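Local structure of dipeptide Epimerase (Enterococcus faecalis V583, 3JVA) at residues 2-7 with 35-40. The protein belongs to the enolase superfamily, pairing an N-terminal capping domain with a TIM-barrel-type domain that holds a magnesium ion. Numbering follows the deposited sequence.
Sequences KIKQVH and EIETEE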
# COMPACT_ATOMS: atom_id res chain seq x y z
N LYS B 2 -34.45 -35.11 17.55
CA LYS B 2 -33.27 -35.22 18.40
C LYS B 2 -32.44 -36.45 18.07
O LYS B 2 -32.98 -37.53 17.84
CB LYS B 2 -33.70 -35.27 19.87
CG LYS B 2 -32.58 -35.55 20.85
CD LYS B 2 -33.10 -35.62 22.29
CE LYS B 2 -33.40 -34.25 22.87
NZ LYS B 2 -34.45 -33.52 22.11
N ILE B 3 -31.12 -36.28 18.05
CA ILE B 3 -30.20 -37.37 17.76
C ILE B 3 -30.18 -38.38 18.91
O ILE B 3 -29.94 -38.02 20.06
CB ILE B 3 -28.77 -36.84 17.52
CG1 ILE B 3 -28.73 -36.00 16.25
CG2 ILE B 3 -27.78 -38.01 17.43
CD1 ILE B 3 -27.38 -35.36 15.97
N LYS B 4 -30.44 -39.64 18.59
CA LYS B 4 -30.44 -40.68 19.61
C LYS B 4 -29.09 -41.37 19.67
O LYS B 4 -28.54 -41.61 20.75
CB LYS B 4 -31.52 -41.73 19.31
CG LYS B 4 -31.53 -42.88 20.30
CD LYS B 4 -32.60 -43.90 19.99
CE LYS B 4 -32.59 -45.03 21.01
NZ LYS B 4 -33.67 -46.02 20.77
N GLN B 5 -28.53 -41.68 18.51
CA GLN B 5 -27.25 -42.36 18.46
C GLN B 5 -26.57 -42.10 17.13
O GLN B 5 -27.22 -41.79 16.13
CB GLN B 5 -27.45 -43.86 18.67
CG GLN B 5 -26.16 -44.67 18.81
CD GLN B 5 -25.26 -44.16 19.91
OE1 GLN B 5 -24.44 -43.26 19.70
NE2 GLN B 5 -25.42 -44.71 21.11
N VAL B 6 -25.25 -42.23 17.14
CA VAL B 6 -24.44 -42.04 15.94
C VAL B 6 -23.64 -43.32 15.74
O VAL B 6 -22.84 -43.70 16.58
CB VAL B 6 -23.46 -40.85 16.12
CG1 VAL B 6 -22.55 -40.73 14.90
CG2 VAL B 6 -24.24 -39.55 16.33
N HIS B 7 -23.86 -43.98 14.61
CA HIS B 7 -23.17 -45.23 14.29
C HIS B 7 -22.17 -44.99 13.17
O HIS B 7 -22.47 -44.28 12.22
CB HIS B 7 -24.19 -46.28 13.84
CG HIS B 7 -25.37 -46.41 14.75
ND1 HIS B 7 -26.64 -46.00 14.40
CD2 HIS B 7 -25.47 -46.89 16.01
CE1 HIS B 7 -27.47 -46.22 15.40
NE2 HIS B 7 -26.78 -46.76 16.40
N GLU B 35 -24.15 -43.21 10.24
CA GLU B 35 -25.60 -43.27 10.22
C GLU B 35 -26.05 -42.62 11.51
O GLU B 35 -25.74 -43.12 12.60
CB GLU B 35 -26.08 -44.73 10.16
CG GLU B 35 -25.68 -45.45 8.88
CD GLU B 35 -26.15 -46.89 8.85
OE1 GLU B 35 -27.36 -47.12 9.09
OE2 GLU B 35 -25.32 -47.79 8.59
N ILE B 36 -26.72 -41.48 11.40
CA ILE B 36 -27.22 -40.79 12.57
C ILE B 36 -28.68 -41.16 12.73
O ILE B 36 -29.48 -40.95 11.81
CB ILE B 36 -27.08 -39.26 12.43
CG1 ILE B 36 -25.60 -38.89 12.30
CG2 ILE B 36 -27.69 -38.57 13.65
CD1 ILE B 36 -25.33 -37.39 12.33
N GLU B 37 -29.02 -41.73 13.87
CA GLU B 37 -30.38 -42.15 14.15
C GLU B 37 -31.04 -41.17 15.11
O GLU B 37 -30.44 -40.80 16.12
CB GLU B 37 -30.39 -43.55 14.76
CG GLU B 37 -31.71 -43.94 15.43
CD GLU B 37 -31.67 -45.33 16.05
OE1 GLU B 37 -30.63 -45.70 16.63
OE2 GLU B 37 -32.69 -46.04 15.97
N THR B 38 -32.25 -40.74 14.79
CA THR B 38 -32.98 -39.81 15.65
C THR B 38 -33.90 -40.61 16.55
O THR B 38 -34.16 -41.79 16.29
CB THR B 38 -33.83 -38.83 14.82
OG1 THR B 38 -34.79 -39.56 14.04
CG2 THR B 38 -32.94 -38.01 13.90
N GLU B 39 -34.37 -39.99 17.62
CA GLU B 39 -35.26 -40.66 18.57
C GLU B 39 -36.52 -41.16 17.87
O GLU B 39 -37.04 -42.23 18.22
CB GLU B 39 -35.66 -39.70 19.70
CG GLU B 39 -34.54 -39.35 20.68
CD GLU B 39 -34.07 -40.54 21.49
OE1 GLU B 39 -34.88 -41.46 21.74
OE2 GLU B 39 -32.89 -40.56 21.90
N GLU B 40 -37.00 -40.41 16.89
CA GLU B 40 -38.21 -40.77 16.17
C GLU B 40 -38.03 -41.90 15.16
O GLU B 40 -39.00 -42.43 14.62
CB GLU B 40 -38.81 -39.54 15.48
CG GLU B 40 -37.85 -38.80 14.56
CD GLU B 40 -38.39 -37.44 14.12
OE1 GLU B 40 -39.33 -37.40 13.30
OE2 GLU B 40 -37.88 -36.42 14.62
O HOH W 1 -36.51 -37.33 16.90
O HOH W 2 -31.40 -38.19 22.40
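E37 pairs with two residues at once, K4 and Q5, in a classic beta bulge within the antiparallel sheet of the N-terminal domain, where strand 3-7 runs against strand 35-38. The carbonyl oxygen of E37 is gripped twice: K4 N reaches it at 2.7 Å, lying in the carbonyl plane, and Q5 N at 3.2 Å, tilted 21° from that plane. The bulge shifts the register by one residue between I3 and Q5. Beyond it the ladder is regular, with E37 N bonded to Q5 O, and H7 and E35 exchanging a reciprocal pair of backbone bonds. At the other end E39 N donates to K2 O at 2.8 Å, and one water ties K2 N to the backbone N and carboxylate of E40.

The apolar contacts gather around I36, which packs against helix 96-114. Its CG2 branch, anti to the backbone N, meets both CG1 and CG2 of I3 at 3.8 Å, while its CG1 lies 4.3 Å from V6 CG2. I3 and V6 also touch I73 of helix 59-73, so this side of the sheet is covered by helices.

The opposite face carries Q5, H7, E35 and E37. E37 OE1 comes to the edge of the H7 ring, 3.4 Å from CE1, with carboxylate and ring planes 54° apart. Beside the bulge, the K4 and E39 side chains run roughly perpendicular to one another. A chi2 of -66° turns E39 CD to the aliphatic stem of K4, and the carboxylate oxygens lie beside that stem, not in contact with NZ. A second water donates to both I3 O and E39 OE2, and that same OE2 lies 3.1 Å from K4 CG.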